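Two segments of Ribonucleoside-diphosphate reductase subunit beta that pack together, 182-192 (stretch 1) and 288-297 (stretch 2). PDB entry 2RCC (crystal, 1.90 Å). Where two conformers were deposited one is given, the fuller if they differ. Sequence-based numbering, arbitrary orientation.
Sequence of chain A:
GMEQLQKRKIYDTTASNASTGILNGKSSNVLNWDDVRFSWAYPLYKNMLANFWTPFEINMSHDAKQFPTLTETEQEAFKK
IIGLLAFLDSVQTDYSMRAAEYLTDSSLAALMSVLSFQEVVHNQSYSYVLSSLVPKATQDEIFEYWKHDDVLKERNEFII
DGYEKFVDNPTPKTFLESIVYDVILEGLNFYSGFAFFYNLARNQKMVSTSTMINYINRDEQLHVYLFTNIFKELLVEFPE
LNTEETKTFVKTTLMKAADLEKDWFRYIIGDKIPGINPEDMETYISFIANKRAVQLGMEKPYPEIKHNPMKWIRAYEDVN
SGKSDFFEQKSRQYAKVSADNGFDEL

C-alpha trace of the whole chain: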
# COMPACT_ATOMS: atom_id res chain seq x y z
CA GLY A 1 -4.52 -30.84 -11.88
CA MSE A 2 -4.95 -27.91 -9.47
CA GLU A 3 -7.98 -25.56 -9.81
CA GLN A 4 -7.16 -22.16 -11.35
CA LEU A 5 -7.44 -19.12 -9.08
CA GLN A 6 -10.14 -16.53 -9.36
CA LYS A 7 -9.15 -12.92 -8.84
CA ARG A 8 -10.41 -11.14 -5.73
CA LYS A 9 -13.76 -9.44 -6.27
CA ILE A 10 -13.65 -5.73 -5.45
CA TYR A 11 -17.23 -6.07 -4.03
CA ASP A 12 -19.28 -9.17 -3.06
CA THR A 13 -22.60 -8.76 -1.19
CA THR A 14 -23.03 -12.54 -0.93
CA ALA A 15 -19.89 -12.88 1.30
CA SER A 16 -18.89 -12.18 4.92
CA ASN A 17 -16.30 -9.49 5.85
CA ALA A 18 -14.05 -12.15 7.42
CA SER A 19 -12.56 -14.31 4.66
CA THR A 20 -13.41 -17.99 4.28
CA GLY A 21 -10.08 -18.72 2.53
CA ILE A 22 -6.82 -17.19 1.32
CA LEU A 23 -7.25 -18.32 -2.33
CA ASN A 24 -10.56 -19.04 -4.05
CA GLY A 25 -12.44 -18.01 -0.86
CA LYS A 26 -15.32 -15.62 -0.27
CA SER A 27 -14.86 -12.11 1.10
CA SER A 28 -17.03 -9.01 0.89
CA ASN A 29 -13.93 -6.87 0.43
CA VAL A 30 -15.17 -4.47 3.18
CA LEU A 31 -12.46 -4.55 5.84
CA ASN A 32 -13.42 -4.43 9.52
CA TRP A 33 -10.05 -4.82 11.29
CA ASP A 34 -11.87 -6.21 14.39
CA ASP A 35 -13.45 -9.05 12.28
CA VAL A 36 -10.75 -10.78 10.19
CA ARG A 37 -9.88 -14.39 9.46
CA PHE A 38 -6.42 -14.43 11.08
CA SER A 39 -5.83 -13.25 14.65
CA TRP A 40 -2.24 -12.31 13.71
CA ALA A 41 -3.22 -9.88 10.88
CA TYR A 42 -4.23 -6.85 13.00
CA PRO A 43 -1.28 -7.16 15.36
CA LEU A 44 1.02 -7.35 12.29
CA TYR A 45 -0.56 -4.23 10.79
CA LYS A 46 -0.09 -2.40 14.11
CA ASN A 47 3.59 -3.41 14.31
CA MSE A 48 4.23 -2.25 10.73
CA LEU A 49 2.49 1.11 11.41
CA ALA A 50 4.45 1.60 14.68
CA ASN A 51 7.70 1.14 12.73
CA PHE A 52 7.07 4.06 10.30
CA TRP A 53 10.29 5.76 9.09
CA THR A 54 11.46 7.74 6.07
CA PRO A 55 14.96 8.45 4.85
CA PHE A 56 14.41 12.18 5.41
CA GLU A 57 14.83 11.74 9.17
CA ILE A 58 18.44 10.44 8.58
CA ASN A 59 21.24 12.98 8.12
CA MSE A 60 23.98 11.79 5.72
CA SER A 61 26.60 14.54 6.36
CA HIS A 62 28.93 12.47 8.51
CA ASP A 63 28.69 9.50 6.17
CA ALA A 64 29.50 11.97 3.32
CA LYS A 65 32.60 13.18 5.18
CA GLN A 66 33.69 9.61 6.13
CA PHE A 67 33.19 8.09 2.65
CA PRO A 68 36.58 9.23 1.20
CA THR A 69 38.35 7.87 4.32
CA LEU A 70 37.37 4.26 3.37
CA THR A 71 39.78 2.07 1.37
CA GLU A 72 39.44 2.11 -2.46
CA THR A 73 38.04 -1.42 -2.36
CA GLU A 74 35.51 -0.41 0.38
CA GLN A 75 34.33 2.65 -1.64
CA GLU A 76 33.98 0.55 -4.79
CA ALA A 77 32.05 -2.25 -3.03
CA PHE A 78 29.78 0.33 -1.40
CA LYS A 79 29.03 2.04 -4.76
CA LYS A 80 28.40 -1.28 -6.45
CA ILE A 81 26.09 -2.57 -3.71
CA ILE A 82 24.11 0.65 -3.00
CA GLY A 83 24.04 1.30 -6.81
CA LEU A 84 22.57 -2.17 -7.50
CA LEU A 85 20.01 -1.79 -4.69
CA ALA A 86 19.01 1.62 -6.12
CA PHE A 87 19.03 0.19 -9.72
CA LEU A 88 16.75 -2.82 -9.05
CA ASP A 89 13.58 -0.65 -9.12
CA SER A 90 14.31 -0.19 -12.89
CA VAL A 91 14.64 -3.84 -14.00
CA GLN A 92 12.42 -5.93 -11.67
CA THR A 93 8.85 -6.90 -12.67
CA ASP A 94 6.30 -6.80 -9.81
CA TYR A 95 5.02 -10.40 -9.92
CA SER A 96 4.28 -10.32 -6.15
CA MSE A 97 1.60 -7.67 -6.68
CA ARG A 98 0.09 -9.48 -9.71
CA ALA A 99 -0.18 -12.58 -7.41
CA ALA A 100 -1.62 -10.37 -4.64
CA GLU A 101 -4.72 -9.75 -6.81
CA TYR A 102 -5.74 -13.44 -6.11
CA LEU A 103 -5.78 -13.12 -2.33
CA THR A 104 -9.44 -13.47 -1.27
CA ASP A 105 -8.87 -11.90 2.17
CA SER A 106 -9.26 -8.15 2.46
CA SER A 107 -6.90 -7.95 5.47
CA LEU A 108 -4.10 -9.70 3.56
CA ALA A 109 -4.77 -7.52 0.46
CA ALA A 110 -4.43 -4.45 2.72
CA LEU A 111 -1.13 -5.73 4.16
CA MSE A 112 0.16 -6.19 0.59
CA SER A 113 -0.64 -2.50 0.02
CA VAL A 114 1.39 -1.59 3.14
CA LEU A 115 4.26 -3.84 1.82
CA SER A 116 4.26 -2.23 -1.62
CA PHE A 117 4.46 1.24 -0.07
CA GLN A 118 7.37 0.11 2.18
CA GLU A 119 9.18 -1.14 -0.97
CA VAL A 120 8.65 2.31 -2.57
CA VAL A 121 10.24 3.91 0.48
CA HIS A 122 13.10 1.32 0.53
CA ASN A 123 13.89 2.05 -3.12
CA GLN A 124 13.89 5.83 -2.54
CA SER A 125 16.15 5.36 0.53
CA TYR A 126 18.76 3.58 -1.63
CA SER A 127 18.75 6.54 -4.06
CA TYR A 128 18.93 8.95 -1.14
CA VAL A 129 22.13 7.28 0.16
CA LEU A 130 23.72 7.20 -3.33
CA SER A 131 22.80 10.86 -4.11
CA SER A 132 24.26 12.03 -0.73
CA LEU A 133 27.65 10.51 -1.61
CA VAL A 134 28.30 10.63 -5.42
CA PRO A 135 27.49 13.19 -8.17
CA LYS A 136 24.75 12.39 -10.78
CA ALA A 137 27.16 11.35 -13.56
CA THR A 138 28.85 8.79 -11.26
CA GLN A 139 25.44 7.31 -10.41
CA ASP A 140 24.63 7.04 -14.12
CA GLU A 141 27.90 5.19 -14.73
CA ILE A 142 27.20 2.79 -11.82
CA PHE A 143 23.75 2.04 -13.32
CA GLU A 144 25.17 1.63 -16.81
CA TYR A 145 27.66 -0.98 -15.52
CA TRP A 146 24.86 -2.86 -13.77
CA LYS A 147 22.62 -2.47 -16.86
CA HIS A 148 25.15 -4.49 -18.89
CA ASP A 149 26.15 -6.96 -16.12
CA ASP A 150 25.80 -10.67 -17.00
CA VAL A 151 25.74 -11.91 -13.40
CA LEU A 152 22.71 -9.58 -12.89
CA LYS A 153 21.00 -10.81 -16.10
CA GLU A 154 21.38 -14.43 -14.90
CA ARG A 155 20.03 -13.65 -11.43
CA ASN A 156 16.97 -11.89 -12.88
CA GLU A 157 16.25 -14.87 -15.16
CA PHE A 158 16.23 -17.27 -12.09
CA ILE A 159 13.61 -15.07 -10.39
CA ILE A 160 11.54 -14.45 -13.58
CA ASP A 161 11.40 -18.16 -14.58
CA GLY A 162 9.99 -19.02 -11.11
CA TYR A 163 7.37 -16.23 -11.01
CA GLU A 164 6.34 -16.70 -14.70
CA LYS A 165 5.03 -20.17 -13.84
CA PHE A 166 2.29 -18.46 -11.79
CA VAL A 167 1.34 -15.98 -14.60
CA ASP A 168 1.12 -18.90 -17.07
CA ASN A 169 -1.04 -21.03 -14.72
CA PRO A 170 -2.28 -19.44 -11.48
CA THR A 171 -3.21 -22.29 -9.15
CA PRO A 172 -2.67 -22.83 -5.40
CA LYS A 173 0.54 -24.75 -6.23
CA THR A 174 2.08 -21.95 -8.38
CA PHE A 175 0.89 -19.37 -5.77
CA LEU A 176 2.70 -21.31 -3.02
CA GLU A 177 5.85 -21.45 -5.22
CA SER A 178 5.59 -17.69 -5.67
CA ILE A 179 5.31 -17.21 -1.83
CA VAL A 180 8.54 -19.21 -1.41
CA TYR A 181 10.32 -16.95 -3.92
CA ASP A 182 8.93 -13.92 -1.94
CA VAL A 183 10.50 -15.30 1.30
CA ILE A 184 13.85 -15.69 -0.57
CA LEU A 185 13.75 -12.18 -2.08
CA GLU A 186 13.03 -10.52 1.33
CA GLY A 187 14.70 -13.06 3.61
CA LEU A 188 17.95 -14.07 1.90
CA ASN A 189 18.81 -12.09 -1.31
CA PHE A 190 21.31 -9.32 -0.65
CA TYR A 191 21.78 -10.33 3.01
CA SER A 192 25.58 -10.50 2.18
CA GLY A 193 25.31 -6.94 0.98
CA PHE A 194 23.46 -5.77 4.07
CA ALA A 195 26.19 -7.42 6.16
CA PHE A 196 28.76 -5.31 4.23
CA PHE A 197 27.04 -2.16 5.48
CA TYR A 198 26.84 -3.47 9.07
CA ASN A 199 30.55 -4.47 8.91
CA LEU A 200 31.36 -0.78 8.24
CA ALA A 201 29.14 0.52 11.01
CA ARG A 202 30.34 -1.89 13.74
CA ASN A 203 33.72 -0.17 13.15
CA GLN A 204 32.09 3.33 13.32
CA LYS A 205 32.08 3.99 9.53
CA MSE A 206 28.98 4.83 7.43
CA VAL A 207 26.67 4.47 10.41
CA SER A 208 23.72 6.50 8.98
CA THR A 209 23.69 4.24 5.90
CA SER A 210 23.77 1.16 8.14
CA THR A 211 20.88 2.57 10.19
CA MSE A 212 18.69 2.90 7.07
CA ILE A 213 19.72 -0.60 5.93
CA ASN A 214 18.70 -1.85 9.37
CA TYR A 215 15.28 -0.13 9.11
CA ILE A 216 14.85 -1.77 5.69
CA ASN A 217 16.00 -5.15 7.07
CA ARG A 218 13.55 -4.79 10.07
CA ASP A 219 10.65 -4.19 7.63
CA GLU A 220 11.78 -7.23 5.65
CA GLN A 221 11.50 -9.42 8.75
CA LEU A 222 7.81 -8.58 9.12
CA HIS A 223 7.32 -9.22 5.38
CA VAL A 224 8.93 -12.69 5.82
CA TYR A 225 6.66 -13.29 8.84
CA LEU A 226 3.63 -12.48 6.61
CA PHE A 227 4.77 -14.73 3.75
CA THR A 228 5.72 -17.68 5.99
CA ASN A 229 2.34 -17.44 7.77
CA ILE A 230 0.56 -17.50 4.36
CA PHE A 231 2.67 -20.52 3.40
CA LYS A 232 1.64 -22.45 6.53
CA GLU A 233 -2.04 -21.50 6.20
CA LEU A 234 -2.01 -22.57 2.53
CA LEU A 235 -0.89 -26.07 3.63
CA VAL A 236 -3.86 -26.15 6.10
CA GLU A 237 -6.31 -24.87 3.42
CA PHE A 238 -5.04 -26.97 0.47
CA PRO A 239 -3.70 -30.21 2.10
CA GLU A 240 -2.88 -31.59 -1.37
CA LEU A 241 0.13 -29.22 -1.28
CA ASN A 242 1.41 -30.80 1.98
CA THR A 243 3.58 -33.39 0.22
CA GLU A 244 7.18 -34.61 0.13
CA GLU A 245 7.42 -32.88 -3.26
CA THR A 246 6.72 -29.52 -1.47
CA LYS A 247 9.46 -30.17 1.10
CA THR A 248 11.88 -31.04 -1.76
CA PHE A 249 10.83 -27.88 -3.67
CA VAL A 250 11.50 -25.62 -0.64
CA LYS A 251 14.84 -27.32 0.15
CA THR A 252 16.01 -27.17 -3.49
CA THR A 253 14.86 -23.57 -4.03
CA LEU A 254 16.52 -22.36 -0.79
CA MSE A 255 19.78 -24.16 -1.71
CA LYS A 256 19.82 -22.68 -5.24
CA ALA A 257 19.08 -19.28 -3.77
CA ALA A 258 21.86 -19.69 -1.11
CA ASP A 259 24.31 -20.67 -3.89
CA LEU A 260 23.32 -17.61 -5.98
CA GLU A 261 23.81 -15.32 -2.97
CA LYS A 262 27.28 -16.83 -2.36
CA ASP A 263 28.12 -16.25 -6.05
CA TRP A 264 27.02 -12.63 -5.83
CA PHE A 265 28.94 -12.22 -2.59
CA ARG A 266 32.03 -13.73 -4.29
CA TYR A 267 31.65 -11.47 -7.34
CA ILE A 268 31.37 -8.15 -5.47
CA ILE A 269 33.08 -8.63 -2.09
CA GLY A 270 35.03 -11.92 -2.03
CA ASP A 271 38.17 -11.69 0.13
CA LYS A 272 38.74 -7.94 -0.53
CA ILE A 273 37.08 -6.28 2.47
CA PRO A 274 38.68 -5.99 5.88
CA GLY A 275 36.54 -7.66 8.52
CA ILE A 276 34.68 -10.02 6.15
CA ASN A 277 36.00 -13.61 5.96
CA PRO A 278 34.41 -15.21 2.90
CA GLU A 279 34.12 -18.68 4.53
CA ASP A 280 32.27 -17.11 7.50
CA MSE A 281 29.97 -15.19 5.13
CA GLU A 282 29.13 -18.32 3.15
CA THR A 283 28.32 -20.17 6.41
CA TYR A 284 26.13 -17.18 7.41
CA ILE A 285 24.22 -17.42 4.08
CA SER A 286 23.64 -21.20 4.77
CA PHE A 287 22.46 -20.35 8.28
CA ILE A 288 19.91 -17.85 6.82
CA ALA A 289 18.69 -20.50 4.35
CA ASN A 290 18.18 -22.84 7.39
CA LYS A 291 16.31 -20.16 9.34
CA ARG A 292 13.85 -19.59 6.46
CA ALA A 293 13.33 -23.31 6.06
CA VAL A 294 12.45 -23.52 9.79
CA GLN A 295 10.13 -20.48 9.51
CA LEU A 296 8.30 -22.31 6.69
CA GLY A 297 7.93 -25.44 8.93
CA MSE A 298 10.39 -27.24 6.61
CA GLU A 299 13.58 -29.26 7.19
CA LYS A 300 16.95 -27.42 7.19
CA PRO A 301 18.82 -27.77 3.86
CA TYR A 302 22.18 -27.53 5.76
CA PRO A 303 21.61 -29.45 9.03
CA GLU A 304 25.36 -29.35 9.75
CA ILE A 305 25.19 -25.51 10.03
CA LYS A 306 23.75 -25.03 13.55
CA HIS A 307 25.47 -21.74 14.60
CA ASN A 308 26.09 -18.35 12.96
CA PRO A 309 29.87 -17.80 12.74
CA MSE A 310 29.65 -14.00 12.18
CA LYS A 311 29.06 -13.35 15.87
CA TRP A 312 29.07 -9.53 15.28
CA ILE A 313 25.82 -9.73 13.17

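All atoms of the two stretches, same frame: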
# COMPACT_ATOMS: atom_id res chain seq x y z
N ASP A 182 9.08 -15.17 -2.75
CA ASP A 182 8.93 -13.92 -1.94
C ASP A 182 9.76 -13.95 -0.62
O ASP A 182 10.36 -12.94 -0.22
CB ASP A 182 7.48 -13.61 -1.56
CG ASP A 182 6.55 -13.28 -2.74
OD1 ASP A 182 7.02 -12.89 -3.83
OD2 ASP A 182 5.30 -13.40 -2.55
N VAL A 183 9.71 -15.07 0.07
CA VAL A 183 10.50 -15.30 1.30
C VAL A 183 12.00 -15.17 0.97
O VAL A 183 12.73 -14.52 1.69
CB VAL A 183 10.16 -16.68 1.96
CG1 VAL A 183 11.22 -17.11 2.99
CG2 VAL A 183 8.75 -16.64 2.60
N ILE A 184 12.45 -15.80 -0.11
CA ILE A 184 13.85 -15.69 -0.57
C ILE A 184 14.25 -14.26 -0.91
O ILE A 184 15.29 -13.81 -0.43
CB ILE A 184 14.13 -16.60 -1.80
CG1 ILE A 184 14.15 -18.08 -1.36
CG2 ILE A 184 15.43 -16.22 -2.45
CD1 ILE A 184 13.83 -19.07 -2.46
N LEU A 185 13.41 -13.53 -1.66
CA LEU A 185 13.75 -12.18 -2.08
C LEU A 185 13.86 -11.20 -0.92
O LEU A 185 14.68 -10.30 -0.99
CB LEU A 185 12.74 -11.58 -3.09
CG LEU A 185 12.68 -12.11 -4.52
CD1 LEU A 185 11.81 -11.17 -5.36
CD2 LEU A 185 14.03 -12.21 -5.14
N GLU A 186 13.04 -11.38 0.10
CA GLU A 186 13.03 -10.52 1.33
C GLU A 186 13.84 -11.08 2.48
O GLU A 186 14.22 -10.36 3.39
CB GLU A 186 11.62 -10.45 1.86
CG GLU A 186 10.60 -9.92 0.88
CD GLU A 186 10.14 -8.49 1.09
OE1 GLU A 186 10.77 -7.71 1.83
OE2 GLU A 186 9.08 -8.17 0.49
N GLY A 187 14.05 -12.40 2.48
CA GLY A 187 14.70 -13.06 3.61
C GLY A 187 16.08 -13.62 3.40
O GLY A 187 16.65 -14.15 4.33
N LEU A 188 16.63 -13.48 2.20
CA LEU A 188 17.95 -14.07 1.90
C LEU A 188 18.75 -13.26 0.88
O LEU A 188 19.92 -12.97 1.15
CB LEU A 188 17.78 -15.52 1.47
CG LEU A 188 19.02 -16.39 1.12
CD1 LEU A 188 20.02 -16.46 2.22
CD2 LEU A 188 18.55 -17.81 0.79
N ASN A 189 18.15 -12.91 -0.27
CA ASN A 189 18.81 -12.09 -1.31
C ASN A 189 19.34 -10.81 -0.76
O ASN A 189 18.67 -10.16 0.01
CB ASN A 189 17.87 -11.76 -2.48
CG ASN A 189 17.62 -12.95 -3.35
OD1 ASN A 189 17.93 -14.08 -2.95
ND2 ASN A 189 17.07 -12.73 -4.52
N PHE A 190 20.58 -10.50 -1.12
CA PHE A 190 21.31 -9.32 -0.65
C PHE A 190 21.62 -9.27 0.84
O PHE A 190 22.20 -8.30 1.26
CB PHE A 190 20.68 -8.00 -1.14
CG PHE A 190 20.54 -7.94 -2.62
CD1 PHE A 190 21.67 -8.01 -3.42
CD2 PHE A 190 19.29 -7.84 -3.21
CE1 PHE A 190 21.55 -8.00 -4.80
CE2 PHE A 190 19.17 -7.82 -4.58
CZ PHE A 190 20.29 -7.90 -5.38
N TYR A 191 21.39 -10.33 1.60
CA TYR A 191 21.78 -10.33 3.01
C TYR A 191 23.30 -10.22 3.16
O TYR A 191 23.71 -9.67 4.15
CB TYR A 191 21.17 -11.50 3.80
CG TYR A 191 19.73 -11.18 4.25
CD1 TYR A 191 18.79 -10.65 3.37
CD2 TYR A 191 19.33 -11.41 5.57
CE1 TYR A 191 17.47 -10.35 3.79
CE2 TYR A 191 18.01 -11.10 6.00
CZ TYR A 191 17.09 -10.58 5.11
OH TYR A 191 15.79 -10.28 5.53
N SER A 192 24.11 -10.72 2.19
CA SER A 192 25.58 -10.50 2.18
C SER A 192 25.90 -9.03 2.08
O SER A 192 26.83 -8.53 2.71
CB SER A 192 26.26 -11.14 0.97
OG SER A 192 26.06 -12.52 0.93
N ILE A 288 21.15 -18.57 7.18
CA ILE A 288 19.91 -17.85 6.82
C ILE A 288 18.98 -18.76 6.04
O ILE A 288 17.77 -18.77 6.32
CB ILE A 288 20.15 -16.55 5.99
CG1 ILE A 288 21.02 -15.54 6.75
CG2 ILE A 288 18.82 -15.89 5.63
CD1 ILE A 288 20.57 -15.29 8.16
N ALA A 289 19.51 -19.54 5.10
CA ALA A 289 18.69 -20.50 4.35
C ALA A 289 17.99 -21.47 5.34
O ALA A 289 16.80 -21.73 5.19
CB ALA A 289 19.53 -21.29 3.31
N ASN A 290 18.72 -21.95 6.35
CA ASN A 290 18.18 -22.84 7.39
C ASN A 290 17.10 -22.17 8.20
O ASN A 290 16.10 -22.81 8.50
CB ASN A 290 19.24 -23.37 8.39
CG ASN A 290 20.21 -24.36 7.80
OD1 ASN A 290 19.96 -24.99 6.77
ND2 ASN A 290 21.32 -24.54 8.51
N LYS A 291 17.31 -20.90 8.57
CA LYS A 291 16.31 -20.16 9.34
C LYS A 291 14.98 -20.04 8.59
O LYS A 291 13.91 -20.25 9.17
CB LYS A 291 16.86 -18.77 9.70
CG LYS A 291 15.92 -17.89 10.52
CD LYS A 291 16.50 -16.49 10.72
N ARG A 292 15.04 -19.69 7.31
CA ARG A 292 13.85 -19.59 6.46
C ARG A 292 13.15 -20.91 6.31
O ARG A 292 11.92 -20.95 6.30
CB ARG A 292 14.16 -19.03 5.07
CG ARG A 292 14.82 -17.60 5.06
CD ARG A 292 14.24 -16.64 6.17
NE ARG A 292 14.93 -15.37 6.20
CZ ARG A 292 14.79 -14.42 7.13
NH1 ARG A 292 14.06 -14.57 8.20
NH2 ARG A 292 15.48 -13.32 7.00
N ALA A 293 13.91 -21.99 6.15
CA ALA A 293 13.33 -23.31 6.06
C ALA A 293 12.52 -23.63 7.33
O ALA A 293 11.39 -24.09 7.24
CB ALA A 293 14.43 -24.34 5.81
N VAL A 294 13.10 -23.33 8.50
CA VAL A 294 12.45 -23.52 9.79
C VAL A 294 11.21 -22.66 9.91
O VAL A 294 10.17 -23.17 10.33
CB VAL A 294 13.41 -23.25 10.96
CG1 VAL A 294 12.68 -23.32 12.30
CG2 VAL A 294 14.55 -24.27 10.95
N GLN A 295 11.30 -21.40 9.51
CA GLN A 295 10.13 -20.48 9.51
C GLN A 295 8.99 -20.95 8.62
O GLN A 295 7.84 -20.63 8.89
CB GLN A 295 10.55 -19.06 9.11
CG GLN A 295 11.37 -18.38 10.20
CD GLN A 295 12.01 -17.08 9.74
OE1 GLN A 295 12.16 -16.83 8.53
NE2 GLN A 295 12.43 -16.26 10.70
N LEU A 296 9.31 -21.69 7.56
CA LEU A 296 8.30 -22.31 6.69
C LEU A 296 7.77 -23.69 7.22
O LEU A 296 6.90 -24.30 6.59
CB LEU A 296 8.88 -22.49 5.29
CG LEU A 296 9.14 -21.21 4.49
CD1 LEU A 296 10.12 -21.41 3.31
CD2 LEU A 296 7.86 -20.66 3.99
N GLY A 297 8.28 -24.15 8.36
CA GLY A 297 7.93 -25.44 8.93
C GLY A 297 8.56 -26.57 8.16
O GLY A 297 8.10 -27.71 8.28

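Where a helix ends, its last carbonyl groups lose the amide partners that the next turn would have supplied, and a side chain from a neighbouring segment can take their place. The contact between 182-192 and 288-297 of this ribonucleotide reductase subunit illustrates the principle on a small scale: about 360 Å² of surface is buried, counting both sides, and a few apolar contacts accompany one arginine that reaches a helix terminus.

The apolar centre lies around L188 and I288. The CA-to-CB bond of L188 points sideways to the other stretch, yet its t,p rotamer brings the end of the side chain nearer, so that L188 CD1 lies 3.7 Å from I288 CG2. The other methyl of the leucine, CD2, is 4.4 Å from A289 CB, a looser contact. I288 points directly toward the first stretch, and its CG2 also lies 3.1 Å from G187 O, so the methyl packs closely against a backbone carbonyl as well as a leucine side chain. Further along, V183 CG2 meets L296 CD2 at 4.3 Å, while V183 CG1 approaches the aliphatic base of R292 at CB, 4.1 Å away. The arginine thus contributes to the apolar packing before its charged end is reached.

The backbones meet at this helix end. The helices 182-187 and 288-295 run at 137° to one another, and their axes come no closer than 11.0 Å, a wide spacing for direct packing of helices. The nearest CA atoms are nevertheless much closer: 6.5 Å between L188 CA and I288 CA, and 7.2 Å between G187 CA and R292 CA. L188 is the first residue to leave helical geometry, and it opens a type II turn closed by a hydrogen bond from Y191 N to L188 O, 3.1 Å.

At the polar edge, R292 uses two nitrogens on one acceptor. Its NE donates to G187 O at 2.8 Å with an angle of 157°, and its NH2 donates to the same oxygen, G187 O, at 3.0 Å with a less linear 141°. The oxygen lies near the guanidinium plane, as such a forked arrangement requires. G187 also makes room for the approach: an ideal CB on this residue would stand only 2.7 Å from R292 NE, a clash. The third guanidinium nitrogen is held within its own stretch, with R292 NH1 donating to Q295 OE1 at 3.0 Å, an interaction that helps fix the orientation of the group.

Y191 completes this edge. Its hydroxyl turns back to the preceding helix, Y191 OH donating to E186 O at 2.7 Å, so that side-chain donors reach two successive carbonyls, those of E186 and G187, one from within the stretch and one from across it. Proximity alone does not make a bond here: Y191 OH and R292 NH2 are 3.4 Å apart, but the angle is poor, and the two groups are simply neighbours.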